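Local coordinates for PLP-Dependent L-Arginine Hydroxylase MppP (Streptomyces wadayamensis, PDB 6C9B), which is a pyridoxal phosphate-dependent oxidase that acts on L-arginine, with 4-hydroxy-2-ketoarginine and 2-ketoarginine as products, at residues Gly37-Lys40 with Ile41-Leu45; Val47-Ala50 with Glu51-Arg55; Pro56-Gln59 with Ile60-Ala64; Pro78-Pro81 with Gly82-Leu85; Leu171-Leu174 with Ala175-Cys178. All coordinates share one frame; numbering follows the deposited sequence.

Contact 1 of 5, residues Gly37-Lys40 with Ile41-Leu45; sequences GQQK and IVNEL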
loop_
_atom_site.group_PDB
_atom_site.type_symbol
_atom_site.label_atom_id
_atom_site.label_comp_id
_atom_site.label_asym_id
_atom_site.label_seq_id
_atom_site.Cartn_x
_atom_site.Cartn_y
_atom_site.Cartn_z
ATOM N N GLY B 37 -14.850 2.329 -24.392
ATOM C CA GLY B 37 -15.307 1.218 -23.581
ATOM C C GLY B 37 -14.888 1.366 -22.129
ATOM O O GLY B 37 -15.641 1.025 -21.214
ATOM N N GLN B 38 -13.697 1.911 -21.896
ATOM C CA GLN B 38 -13.237 2.118 -20.521
ATOM C C GLN B 38 -13.999 3.264 -19.866
ATOM O O GLN B 38 -14.322 3.195 -18.680
ATOM C CB GLN B 38 -11.723 2.373 -20.496
ATOM C CG GLN B 38 -10.875 1.155 -20.884
ATOM C CD GLN B 38 -9.426 1.522 -21.189
ATOM O OE1 GLN B 38 -9.108 2.675 -21.500
ATOM N NE2 GLN B 38 -8.538 0.518 -21.131
ATOM N N GLN B 39 -14.351 4.302 -20.633
ATOM C CA GLN B 39 -15.156 5.374 -20.054
ATOM C C GLN B 39 -16.518 4.858 -19.621
ATOM O O GLN B 39 -17.054 5.308 -18.603
ATOM C CB GLN B 39 -15.293 6.520 -21.046
ATOM C CG GLN B 39 -16.134 7.702 -20.528
ATOM C CD GLN B 39 -15.448 8.453 -19.394
ATOM O OE1 GLN B 39 -14.320 8.922 -19.539
ATOM N NE2 GLN B 39 -16.131 8.571 -18.259
ATOM N N LYS B 40 -17.089 3.905 -20.369
ATOM C CA LYS B 40 -18.350 3.302 -19.951
ATOM C C LYS B 40 -18.232 2.668 -18.571
ATOM O O LYS B 40 -19.192 2.689 -17.795
ATOM C CB LYS B 40 -18.810 2.257 -20.965
ATOM C CG LYS B 40 -19.781 2.764 -21.992
ATOM C CD LYS B 40 -20.660 1.630 -22.507
ATOM C CE LYS B 40 -21.638 1.130 -21.436
ATOM N NZ LYS B 40 -22.437 -0.036 -21.899
ATOM N N ILE B 41 -17.086 2.047 -18.267
ATOM C CA ILE B 41 -16.869 1.491 -16.930
ATOM C C ILE B 41 -16.877 2.605 -15.896
ATOM O O ILE B 41 -17.532 2.517 -14.850
ATOM C CB ILE B 41 -15.550 0.693 -16.877
ATOM C CG1 ILE B 41 -15.577 -0.466 -17.873
ATOM C CG2 ILE B 41 -15.312 0.163 -15.458
ATOM C CD1 ILE B 41 -14.202 -1.129 -18.120
ATOM N N VAL B 42 -16.130 3.664 -16.166
ATOM C CA VAL B 42 -16.056 4.774 -15.217
ATOM C C VAL B 42 -17.447 5.361 -14.975
ATOM O O VAL B 42 -17.801 5.719 -13.845
ATOM C CB VAL B 42 -15.065 5.831 -15.729
ATOM C CG1 VAL B 42 -15.169 7.128 -14.902
ATOM C CG2 VAL B 42 -13.659 5.271 -15.717
ATOM N N ASN B 43 -18.272 5.434 -16.019
ATOM C CA ASN B 43 -19.599 6.028 -15.858
ATOM C C ASN B 43 -20.484 5.200 -14.942
ATOM O O ASN B 43 -21.448 5.730 -14.364
ATOM C CB ASN B 43 -20.279 6.175 -17.211
ATOM C CG ASN B 43 -19.619 7.220 -18.081
ATOM O OD1 ASN B 43 -18.919 8.092 -17.581
ATOM N ND2 ASN B 43 -19.867 7.146 -19.391
ATOM N N GLU B 44 -20.198 3.903 -14.844
ATOM C CA GLU B 44 -20.932 2.948 -14.026
ATOM C C GLU B 44 -20.340 2.777 -12.633
ATOM O O GLU B 44 -20.779 1.884 -11.903
ATOM C CB GLU B 44 -20.945 1.576 -14.709
ATOM C CG GLU B 44 -21.718 1.538 -16.018
ATOM C CD GLU B 44 -23.003 0.751 -15.893
ATOM O OE1 GLU B 44 -22.972 -0.479 -16.128
ATOM O OE2 GLU B 44 -24.036 1.358 -15.535
ATOM N N LEU B 45 -19.379 3.609 -12.243
ATOM C CA LEU B 45 -18.783 3.467 -10.918
ATOM C C LEU B 45 -19.806 3.483 -9.789
ATOM O O LEU B 45 -19.603 2.750 -8.810
ATOM C CB LEU B 45 -17.741 4.566 -10.680
ATOM C CG LEU B 45 -16.349 4.238 -11.184
ATOM C CD1 LEU B 45 -15.508 5.489 -11.186
ATOM C CD2 LEU B 45 -15.728 3.168 -10.303
#

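Contact 2 of 5, residues Val47-Ala50 with Glu51-Arg55; sequences VLWA and ESEQR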
loop_
_atom_site.group_PDB
_atom_site.type_symbol
_atom_site.label_atom_id
_atom_site.label_comp_id
_atom_site.label_asym_id
_atom_site.label_seq_id
_atom_site.Cartn_x
_atom_site.Cartn_y
_atom_site.Cartn_z
ATOM N N VAL B 47 -22.756 2.148 -9.833
ATOM C CA VAL B 47 -23.334 0.803 -9.850
ATOM C C VAL B 47 -22.341 -0.208 -9.280
ATOM O O VAL B 47 -22.704 -1.116 -8.513
ATOM C CB VAL B 47 -23.739 0.424 -11.285
ATOM C CG1 VAL B 47 -24.312 -0.995 -11.326
ATOM C CG2 VAL B 47 -24.735 1.428 -11.841
ATOM N N LEU B 48 -21.078 -0.086 -9.672
ATOM C CA LEU B 48 -20.048 -0.949 -9.119
ATOM C C LEU B 48 -19.889 -0.736 -7.620
ATOM O O LEU B 48 -19.591 -1.686 -6.884
ATOM C CB LEU B 48 -18.723 -0.694 -9.834
ATOM C CG LEU B 48 -18.701 -1.024 -11.333
ATOM C CD1 LEU B 48 -17.399 -0.544 -11.945
ATOM C CD2 LEU B 48 -18.849 -2.519 -11.565
ATOM N N TRP B 49 -20.070 0.503 -7.150
ATOM C CA TRP B 49 -20.026 0.764 -5.710
ATOM C C TRP B 49 -21.135 0.002 -4.990
ATOM O O TRP B 49 -20.895 -0.711 -4.007
ATOM C CB TRP B 49 -20.153 2.262 -5.451
ATOM C CG TRP B 49 -19.888 2.645 -4.009
ATOM C CD1 TRP B 49 -20.674 2.341 -2.938
ATOM C CD2 TRP B 49 -18.773 3.387 -3.487
ATOM N NE1 TRP B 49 -20.128 2.842 -1.791
ATOM C CE2 TRP B 49 -18.952 3.477 -2.093
ATOM C CE3 TRP B 49 -17.640 3.978 -4.053
ATOM C CZ2 TRP B 49 -18.048 4.141 -1.261
ATOM C CZ3 TRP B 49 -16.734 4.620 -3.213
ATOM C CH2 TRP B 49 -16.953 4.708 -1.846
ATOM N N ALA B 50 -22.363 0.127 -5.487
ATOM C CA ALA B 50 -23.477 -0.605 -4.901
ATOM C C ALA B 50 -23.241 -2.110 -4.935
ATOM O O ALA B 50 -23.549 -2.811 -3.963
ATOM C CB ALA B 50 -24.762 -0.233 -5.638
ATOM N N GLU B 51 -22.708 -2.631 -6.049
ATOM C CA GLU B 51 -22.371 -4.053 -6.116
ATOM C C GLU B 51 -21.375 -4.433 -5.017
ATOM O O GLU B 51 -21.541 -5.447 -4.324
ATOM C CB GLU B 51 -21.789 -4.406 -7.490
ATOM C CG GLU B 51 -21.436 -5.897 -7.617
ATOM C CD GLU B 51 -20.657 -6.253 -8.868
ATOM O OE1 GLU B 51 -20.472 -5.386 -9.746
ATOM O OE2 GLU B 51 -20.204 -7.416 -8.954
ATOM N N SER B 52 -20.338 -3.613 -4.850
ATOM C CA SER B 52 -19.313 -3.851 -3.835
ATOM C C SER B 52 -19.857 -3.788 -2.407
ATOM O O SER B 52 -19.320 -4.456 -1.513
ATOM C CB SER B 52 -18.202 -2.826 -4.009
ATOM O OG SER B 52 -17.572 -2.991 -5.256
ATOM N N GLU B 53 -20.890 -2.980 -2.165
ATOM C CA GLU B 53 -21.546 -2.973 -0.862
ATOM C C GLU B 53 -22.373 -4.227 -0.626
ATOM O O GLU B 53 -22.603 -4.611 0.522
ATOM C CB GLU B 53 -22.469 -1.758 -0.745
ATOM C CG GLU B 53 -21.765 -0.432 -0.493
ATOM C CD GLU B 53 -22.729 0.748 -0.568
ATOM O OE1 GLU B 53 -23.673 0.688 -1.374
ATOM O OE2 GLU B 53 -22.539 1.725 0.169
ATOM N N GLN B 54 -22.864 -4.849 -1.684
ATOM C CA GLN B 54 -23.890 -5.867 -1.552
ATOM C C GLN B 54 -23.379 -7.292 -1.694
ATOM O O GLN B 54 -24.048 -8.216 -1.223
ATOM C CB GLN B 54 -24.983 -5.629 -2.599
ATOM C CG GLN B 54 -25.767 -4.328 -2.386
ATOM C CD GLN B 54 -26.596 -3.921 -3.599
ATOM O OE1 GLN B 54 -26.650 -4.638 -4.601
ATOM N NE2 GLN B 54 -27.236 -2.759 -3.515
ATOM N N ARG B 55 -22.243 -7.505 -2.340
ATOM C CA ARG B 55 -21.762 -8.852 -2.564
ATOM C C ARG B 55 -20.580 -9.162 -1.661
ATOM O O ARG B 55 -19.856 -8.256 -1.231
ATOM C CB ARG B 55 -21.336 -9.049 -4.022
ATOM C CG ARG B 55 -22.454 -8.908 -5.026
ATOM C CD ARG B 55 -21.944 -9.163 -6.429
ATOM N NE ARG B 55 -21.603 -10.568 -6.615
ATOM C CZ ARG B 55 -20.743 -11.014 -7.520
ATOM N NH1 ARG B 55 -20.118 -10.171 -8.330
ATOM N NH2 ARG B 55 -20.509 -12.312 -7.618
HETATM O O HOH W 1 -20.244 1.963 1.340
#

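Contact 3 of 5, residues Pro56-Gln59 with Ile60-Ala64; sequences PVQQ and IESEA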
loop_
_atom_site.group_PDB
_atom_site.type_symbol
_atom_site.label_atom_id
_atom_site.label_comp_id
_atom_site.label_asym_id
_atom_site.label_seq_id
_atom_site.Cartn_x
_atom_site.Cartn_y
_atom_site.Cartn_z
ATOM N N PRO B 56 -20.347 -10.439 -1.360
ATOM C CA PRO B 56 -19.132 -10.816 -0.627
ATOM C C PRO B 56 -17.899 -10.490 -1.442
ATOM O O PRO B 56 -17.824 -10.801 -2.636
ATOM C CB PRO B 56 -19.284 -12.332 -0.428
ATOM C CG PRO B 56 -20.692 -12.659 -0.809
ATOM C CD PRO B 56 -21.111 -11.622 -1.788
ATOM N N VAL B 57 -16.908 -9.897 -0.776
ATOM C CA VAL B 57 -15.712 -9.470 -1.483
ATOM C C VAL B 57 -15.014 -10.657 -2.138
ATOM O O VAL B 57 -14.392 -10.503 -3.199
ATOM C CB VAL B 57 -14.781 -8.698 -0.521
ATOM C CG1 VAL B 57 -14.370 -9.573 0.662
ATOM C CG2 VAL B 57 -13.572 -8.145 -1.264
ATOM N N GLN B 58 -15.121 -11.857 -1.544
ATOM C CA GLN B 58 -14.444 -13.032 -2.092
ATOM C C GLN B 58 -14.943 -13.370 -3.493
ATOM O O GLN B 58 -14.173 -13.859 -4.333
ATOM C CB GLN B 58 -14.646 -14.236 -1.162
ATOM C CG GLN B 58 -14.246 -15.588 -1.766
ATOM C CD GLN B 58 -12.745 -15.720 -1.928
ATOM O OE1 GLN B 58 -12.218 -15.713 -3.043
ATOM N NE2 GLN B 58 -12.046 -15.838 -0.804
ATOM N N GLN B 59 -16.224 -13.141 -3.758
ATOM C CA GLN B 59 -16.758 -13.444 -5.077
ATOM C C GLN B 59 -16.266 -12.428 -6.094
ATOM O O GLN B 59 -15.847 -12.788 -7.200
ATOM C CB GLN B 59 -18.281 -13.457 -5.027
ATOM C CG GLN B 59 -18.856 -14.550 -4.144
ATOM C CD GLN B 59 -20.368 -14.543 -4.125
ATOM O OE1 GLN B 59 -21.008 -13.803 -4.873
ATOM N NE2 GLN B 59 -20.950 -15.368 -3.262
ATOM N N ILE B 60 -16.265 -11.152 -5.715
ATOM C CA ILE B 60 -15.744 -10.128 -6.610
ATOM C C ILE B 60 -14.265 -10.376 -6.865
ATOM O O ILE B 60 -13.789 -10.309 -8.008
ATOM C CB ILE B 60 -16.002 -8.729 -6.019
ATOM C CG1 ILE B 60 -17.509 -8.477 -5.903
ATOM C CG2 ILE B 60 -15.373 -7.643 -6.896
ATOM C CD1 ILE B 60 -17.846 -7.206 -5.127
ATOM N N GLU B 61 -13.519 -10.700 -5.810
ATOM C CA GLU B 61 -12.095 -10.979 -5.980
ATOM C C GLU B 61 -11.867 -12.169 -6.903
ATOM O O GLU B 61 -11.010 -12.123 -7.794
ATOM C CB GLU B 61 -11.450 -11.240 -4.630
ATOM C CG GLU B 61 -9.926 -11.395 -4.726
ATOM C CD GLU B 61 -9.265 -11.740 -3.407
ATOM O OE1 GLU B 61 -8.062 -11.441 -3.271
ATOM O OE2 GLU B 61 -9.922 -12.332 -2.519
ATOM N N SER B 62 -12.633 -13.245 -6.719
ATOM C CA SER B 62 -12.457 -14.415 -7.573
ATOM C C SER B 62 -12.732 -14.079 -9.034
ATOM O O SER B 62 -12.046 -14.581 -9.934
ATOM C CB SER B 62 -13.369 -15.550 -7.105
ATOM O OG SER B 62 -12.821 -16.201 -5.972
ATOM N N GLU B 63 -13.739 -13.239 -9.290
ATOM C CA GLU B 63 -14.049 -12.858 -10.669
ATOM C C GLU B 63 -12.968 -11.959 -11.255
ATOM O O GLU B 63 -12.652 -12.056 -12.449
ATOM C CB GLU B 63 -15.412 -12.160 -10.722
ATOM C CG GLU B 63 -16.546 -13.041 -10.222
ATOM C CD GLU B 63 -17.850 -12.297 -9.981
ATOM O OE1 GLU B 63 -18.859 -12.986 -9.755
ATOM O OE2 GLU B 63 -17.870 -11.042 -9.997
ATOM N N ALA B 64 -12.418 -11.061 -10.436
ATOM C CA ALA B 64 -11.343 -10.185 -10.894
ATOM C C ALA B 64 -10.109 -11.000 -11.268
ATOM O O ALA B 64 -9.527 -10.811 -12.342
ATOM C CB ALA B 64 -10.993 -9.158 -9.822
#

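Contact 4 of 5, residues Pro78-Pro81 with Gly82-Leu85; sequences PAEP and GRVL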
loop_
_atom_site.group_PDB
_atom_site.type_symbol
_atom_site.label_atom_id
_atom_site.label_comp_id
_atom_site.label_asym_id
_atom_site.label_seq_id
_atom_site.Cartn_x
_atom_site.Cartn_y
_atom_site.Cartn_z
ATOM N N PRO B 78 -3.442 -20.777 -9.634
ATOM C CA PRO B 78 -4.178 -21.450 -8.556
ATOM C C PRO B 78 -5.384 -20.638 -8.131
ATOM O O PRO B 78 -5.243 -19.547 -7.561
ATOM C CB PRO B 78 -3.141 -21.546 -7.441
ATOM C CG PRO B 78 -2.291 -20.289 -7.673
ATOM C CD PRO B 78 -2.195 -20.147 -9.144
ATOM N N ALA B 79 -6.570 -21.169 -8.401
ATOM C CA ALA B 79 -7.825 -20.450 -8.220
ATOM C C ALA B 79 -8.464 -20.694 -6.859
ATOM O O ALA B 79 -9.474 -20.068 -6.539
ATOM C CB ALA B 79 -8.800 -20.842 -9.334
ATOM N N GLU B 80 -7.883 -21.549 -6.044
ATOM C CA GLU B 80 -8.410 -21.795 -4.713
ATOM C C GLU B 80 -8.300 -20.516 -3.884
ATOM O O GLU B 80 -7.282 -19.821 -3.957
ATOM C CB GLU B 80 -7.626 -22.933 -4.044
ATOM C CG GLU B 80 -7.609 -24.265 -4.819
ATOM C CD GLU B 80 -6.753 -24.244 -6.098
ATOM O OE1 GLU B 80 -5.710 -23.547 -6.131
ATOM O OE2 GLU B 80 -7.139 -24.919 -7.078
ATOM N N PRO B 81 -9.318 -20.162 -3.098
ATOM C CA PRO B 81 -9.208 -18.958 -2.261
ATOM C C PRO B 81 -7.977 -18.992 -1.361
ATOM O O PRO B 81 -7.685 -19.998 -0.714
ATOM C CB PRO B 81 -10.507 -18.979 -1.450
ATOM C CG PRO B 81 -11.470 -19.696 -2.326
ATOM C CD PRO B 81 -10.668 -20.752 -3.025
ATOM N N GLY B 82 -7.229 -17.882 -1.351
ATOM C CA GLY B 82 -6.052 -17.725 -0.523
ATOM C C GLY B 82 -4.733 -17.984 -1.220
ATOM O O GLY B 82 -3.678 -17.668 -0.652
ATOM N N ARG B 83 -4.757 -18.550 -2.429
ATOM C CA ARG B 83 -3.525 -18.786 -3.165
ATOM C C ARG B 83 -3.061 -17.552 -3.912
ATOM O O ARG B 83 -1.878 -17.466 -4.278
ATOM C CB ARG B 83 -3.722 -19.948 -4.137
ATOM C CG ARG B 83 -3.800 -21.344 -3.455
ATOM C CD ARG B 83 -2.484 -21.746 -2.778
ATOM N NE ARG B 83 -1.358 -21.781 -3.715
ATOM C CZ ARG B 83 -1.206 -22.720 -4.637
ATOM N NH1 ARG B 83 -2.083 -23.713 -4.742
ATOM N NH2 ARG B 83 -0.183 -22.668 -5.457
ATOM N N VAL B 84 -3.965 -16.611 -4.169
ATOM C CA VAL B 84 -3.627 -15.333 -4.779
ATOM C C VAL B 84 -3.936 -14.271 -3.735
ATOM O O VAL B 84 -5.110 -14.053 -3.409
ATOM C CB VAL B 84 -4.436 -15.062 -6.055
ATOM C CG1 VAL B 84 -4.128 -13.631 -6.614
ATOM C CG2 VAL B 84 -4.163 -16.109 -7.130
ATOM N N LEU B 85 -2.907 -13.583 -3.235
ATOM C CA LEU B 85 -3.102 -12.541 -2.233
ATOM C C LEU B 85 -3.158 -11.191 -2.938
ATOM O O LEU B 85 -2.179 -10.784 -3.575
ATOM C CB LEU B 85 -1.982 -12.550 -1.201
ATOM C CG LEU B 85 -1.766 -13.919 -0.556
ATOM C CD1 LEU B 85 -0.536 -13.877 0.358
ATOM C CD2 LEU B 85 -2.978 -14.327 0.206
HETATM O O HOH W 2 -4.554 -24.768 -3.784
#

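Contact 5 of 5, residues Leu171-Leu174 with Ala175-Cys178; sequences LRRL and AEQC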
loop_
_atom_site.group_PDB
_atom_site.type_symbol
_atom_site.label_atom_id
_atom_site.label_comp_id
_atom_site.label_asym_id
_atom_site.label_seq_id
_atom_site.Cartn_x
_atom_site.Cartn_y
_atom_site.Cartn_z
ATOM N N LEU B 171 12.325 -20.163 -19.086
ATOM C CA LEU B 171 11.612 -20.272 -17.812
ATOM C C LEU B 171 11.593 -21.713 -17.350
ATOM O O LEU B 171 11.841 -22.000 -16.170
ATOM C CB LEU B 171 10.182 -19.745 -17.929
ATOM C CG LEU B 171 9.369 -19.828 -16.621
ATOM C CD1 LEU B 171 9.960 -18.964 -15.510
ATOM C CD2 LEU B 171 7.893 -19.429 -16.816
ATOM N N ARG B 172 11.327 -22.633 -18.271
ATOM C CA ARG B 172 11.268 -24.046 -17.903
ATOM C C ARG B 172 12.602 -24.508 -17.347
ATOM O O ARG B 172 12.663 -25.145 -16.287
ATOM C CB ARG B 172 10.861 -24.896 -19.119
ATOM C CG ARG B 172 10.884 -26.399 -18.841
ATOM C CD ARG B 172 10.369 -27.191 -20.050
ATOM N NE ARG B 172 8.996 -26.795 -20.357
ATOM C CZ ARG B 172 8.607 -26.097 -21.426
ATOM N NH1 ARG B 172 7.322 -25.787 -21.557
ATOM N NH2 ARG B 172 9.472 -25.724 -22.369
ATOM N N ARG B 173 13.693 -24.183 -18.044
ATOM C CA ARG B 173 15.006 -24.614 -17.577
ATOM C C ARG B 173 15.362 -23.972 -16.239
ATOM O O ARG B 173 15.910 -24.633 -15.345
ATOM C CB ARG B 173 16.071 -24.295 -18.622
ATOM C CG ARG B 173 17.459 -24.765 -18.218
ATOM C CD ARG B 173 17.534 -26.309 -18.135
ATOM N NE ARG B 173 18.670 -26.756 -17.333
ATOM C CZ ARG B 173 18.668 -27.804 -16.508
ATOM N NH1 ARG B 173 17.576 -28.551 -16.335
ATOM N NH2 ARG B 173 19.775 -28.097 -15.837
ATOM N N LEU B 174 15.060 -22.689 -16.077
ATOM C CA LEU B 174 15.359 -22.011 -14.817
ATOM C C LEU B 174 14.561 -22.622 -13.664
ATOM O O LEU B 174 15.084 -22.818 -12.565
ATOM C CB LEU B 174 15.044 -20.526 -14.979
ATOM C CG LEU B 174 15.406 -19.582 -13.847
ATOM C CD1 LEU B 174 16.896 -19.614 -13.548
ATOM C CD2 LEU B 174 15.005 -18.164 -14.252
ATOM N N ALA B 175 13.278 -22.906 -13.892
ATOM C CA ALA B 175 12.481 -23.534 -12.847
ATOM C C ALA B 175 12.994 -24.940 -12.523
ATOM O O ALA B 175 12.997 -25.352 -11.356
ATOM C CB ALA B 175 11.013 -23.576 -13.260
ATOM N N GLU B 176 13.428 -25.696 -13.537
ATOM C CA GLU B 176 14.039 -26.993 -13.264
ATOM C C GLU B 176 15.308 -26.846 -12.430
ATOM O O GLU B 176 15.524 -27.624 -11.498
ATOM C CB GLU B 176 14.345 -27.724 -14.564
ATOM C CG GLU B 176 13.108 -28.142 -15.337
ATOM C CD GLU B 176 13.445 -28.704 -16.704
ATOM O OE1 GLU B 176 14.636 -28.733 -17.082
ATOM O OE2 GLU B 176 12.512 -29.101 -17.421
ATOM N N GLN B 177 16.169 -25.869 -12.770
ATOM C CA GLN B 177 17.383 -25.620 -11.996
ATOM C C GLN B 177 17.057 -25.252 -10.552
ATOM O O GLN B 177 17.697 -25.770 -9.623
ATOM C CB GLN B 177 18.229 -24.517 -12.630
ATOM C CG GLN B 177 18.811 -24.814 -14.013
ATOM C CD GLN B 177 19.938 -23.892 -14.304
ATOM O OE1 GLN B 177 19.737 -22.747 -14.794
ATOM N NE2 GLN B 177 21.143 -24.328 -13.938
ATOM N N CYS B 178 16.057 -24.378 -10.343
ATOM C CA CYS B 178 15.683 -23.981 -8.991
ATOM C C CYS B 178 15.155 -25.178 -8.216
ATOM O O CYS B 178 15.510 -25.369 -7.054
ATOM C CB CYS B 178 14.647 -22.859 -9.015
ATOM S SG CYS B 178 15.401 -21.277 -9.521
#

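Contact 1 of 5, residues Gly37-Lys40 with Ile41-Leu45
Gln39 and Asn43 join their side-chain amides one turn apart on helix 36-43. This is an i to i+4 contact near the C-terminal end of the helix. One hydrogen bond joins side chain to side chain across the contact: Gln39 NE2 donates to Asn43 OD1 at 2.9 Å, with an N-H...O angle of 155°. Asn43 OD1 lies close to the plane of the Gln39 amide. The donor, in contrast, stands 44° above the carbonyl plane of Asn43, so it is not on a lone pair. Gln39 has CG trans to its backbone N (chi1 180°), and a bend at chi2 brings its amide round to Asn43.

Backbone bonds run beneath. Asn43 N donates to Gln39 O at 2.9 Å, so the same two residues are joined twice. Val42 N reaches Gln38 O at 3.1 Å. The bond from Glu44 N to Lys40 O is weak at 3.3 Å.

Carbon atoms meet polar atoms in two places. Val42 CG1 touches Gln39 NE2 at 3.8 Å, and Ile41 CG1 lies 3.7 Å from Gly37 O. Apolar packing goes outward, Ile41 on Phe265 of helix 256-291 and Val42 on Trp49 of the second subunit.

Lys40 NZ and Glu44 OE1 remain 5.8 Å apart, so their opposite charges can probably give only a mild attraction. The chemistry implies a backbone-held turn with one side-chain amide bond added.

Contact 2 of 5, residues Val47-Ala50 with Glu51-Arg55
This is a local i to i+4 contact within the short alpha-helix 45-54, between helix 36-43 and helix 57-71. One side of the helix packs on helix 256-291, where Leu48 and Trp49 both meet Leu257. Trp49 and Ser52 also pack on Leu226 of the second subunit, so the helix takes part in the dimer interface.

Trp49 and Glu53 carry the side-chain contact. The carboxylate carbon Glu53 CD meets the indole at its edge, 3.5 Å from Trp49 CD1. The two planes are 81° apart, nearly perpendicular. Trp49 NE1 donates a weak hydrogen bond to Glu53 OE2 at 3.3 Å. A water bridges the same pair: it accepts from Trp49 NE1 and donates to Glu53 OE2 at 2.6 Å. The indole N-H is thus shared between two acceptors.

Ser52 turns back on its own helix. OG sits trans to the carbonyl carbon (chi1 -64°), which brings it over Leu48 O. Ser52 OG donates to Leu48 O at 2.9 Å, and Ser52 N donates to the same oxygen. The two donors arrive from opposite faces of the carbonyl plane, so this oxygen is gripped twice and the buried hydroxyl is satisfied.

Glu51 lies alongside Leu48, and Glu51 OE1 touches Leu48 CD2 at 3.8 Å. Its other oxygen faces Arg55, just past the helix end, and also forms a salt bridge with Arg263. Arg55 NH1 donates to Glu51 OE2 at 2.8 Å, with that oxygen only 5° out of the guanidinium plane.

Contact 3 of 5, residues Pro56-Gln59 with Ile60-Ala64
Gln59, Ile60 and Gln58 are the chief residues in the first two turns of helix 57-71, an alpha-helical N-terminus with Pro56 at the N-cap position. The contact is local, between residues one turn apart.

Gln59 works mainly through its backbone. Its carbonyl accepts from Glu63 N, the bond from Glu63 N to Gln59 O being 3.0 Å long. The carboxylate of Glu63 is in salt bridges with Arg55 and Arg263, and Gln59 OE1 also accepts from Arg55. Two successive turns therefore share one arginine.

Ile60 has its CG1 trans to the carbonyl carbon (chi1 -63°). Ile60 CG1 lies 4.0 Å from Pro56 O, beside the start of the helix, and the side chain goes on to pack against Leu259 of helix 256-291. The bond from Ile60 N to Pro56 O is weak at 3.5 Å.

A bend at chi2 carries the Gln58 amide oxygen to the side of Ser62. Ser62 has two conformers; in one of them its hydroxyl is near both this oxygen and Gln58 O, and its bonding is unsettled. Nearby, Glu61 crosses Gln58 at a slant, and its OE1 is held by Ser86 on the strand that follows. Glu61 N donates to Val57 O at 2.8 Å, and Ser62 N donates to Gln58 O. The side chain of Glu63 folds back over the Gln59 carbonyl, with Glu63 CG 3.1 Å from Gln59 O.

Contact 4 of 5, residues Pro78-Pro81 with Gly82-Leu85
A type II beta turn from Glu80 to Arg83 leads the chain into strand 84-87, and Pro78 packs beneath it against Arg83. The turn is closed by Arg83 N donating to Glu80 O at 3.2 Å, with an N-H...O angle of 166°. Gly82 takes the third place with phi 98°, where a CB would run into the carbonyl oxygen of Pro81.

The arginine side chain doubles back. With bends at chi2 and chi3, its guanidinium comes to lie over the proline. Pro78 CB sits over one face of that group, offset toward the rim and 3.6 Å from Arg83 CZ. Glu80 runs alongside Arg83. Glu80 OE1 and Arg83 NH1 make a long salt bridge at 3.9 Å. The oxygen is well out of the guanidinium plane and no N-H points at it, so the direct link is one of charge. A water in that plane bridges the two: it accepts from Arg83 NH1 at 2.9 Å and donates weakly to Glu80 OE1.

Arg83 NH2 donates to Phe235 O at the end of strand 231-235. Leu85 pairs by backbone with Leu233 of the same antiparallel neighbour. Pro81 in the turn touches Gln58 of helix 57-71, and Val84 packs on His65 and Phe69. The turn thus lies beside that helix, at the start of the edge strand.

Contact 5 of 5, residues Leu171-Leu174 with Ala175-Cys178
Arg173 and Glu176 pair on helix 168-181, the helix of a beta-alpha-beta unit between strands 152-156 and 184-188 of the large sheet. The contact is local, with partners three and four residues apart.

The Arg173 side chain leaves the helix at CB, with CG trans to the backbone N (chi1 -178°). A bend at chi2 then swings the chain toward the next turn. Arg173 CD passes Glu176 OE1 at 3.9 Å. Arg173 NE lies 3.8 Å from Gln177 CG, and it also forms a salt bridge with Asp141. The guanidinium is flanked on one face by Gln177 CG, offset toward the rim. Its tip is held at the edge: Arg173 NH1 donates to Glu176 OE1 at 3.0 Å in a salt bridge, and the oxygen is nearly in the guanidinium plane. Glu176 uses the anti lone pair of OE1. The two charged planes stand 74° apart. With carboxylates at both NE and NH1, the group's rotation is probably well fixed.

The other oxygen of the glutamate meets aliphatic carbon, with Glu176 OE2 3.5 Å from Arg172 CG. Arg172 runs beside Glu176 but sends NH1 to Glu168. Gln177 NE2 donates to Leu142 O, outside the helix. On the inner side, Leu171, Leu174, Ala175 and Cys178 pack on Leu185 of strand 184-188. Regular backbone bonds support the turn, among them Cys178 N to Leu174 O at 2.9 Å.

All five contacts follow in series along the chain. Contacts 1, 2 and 3 lie on the consecutive helices 36-43, 45-54 and 57-71. Contacts 1 and 2 are about 15 Å apart between centres and touch through Ile41 and Leu48; both also reach the second subunit. Contacts 2 and 3 are about 11 Å apart between centres, joined by the Arg55-Glu63 salt bridge. All three pack on helix 256-291. Contact 4 leads into edge strand 84-87 of the seven-stranded sheet and touches contact 3. Contact 5 lies on a helix packed on the same sheet, its centre about 23 Å from that of contact 4. The series thus runs from the dimer interface to the large sheet.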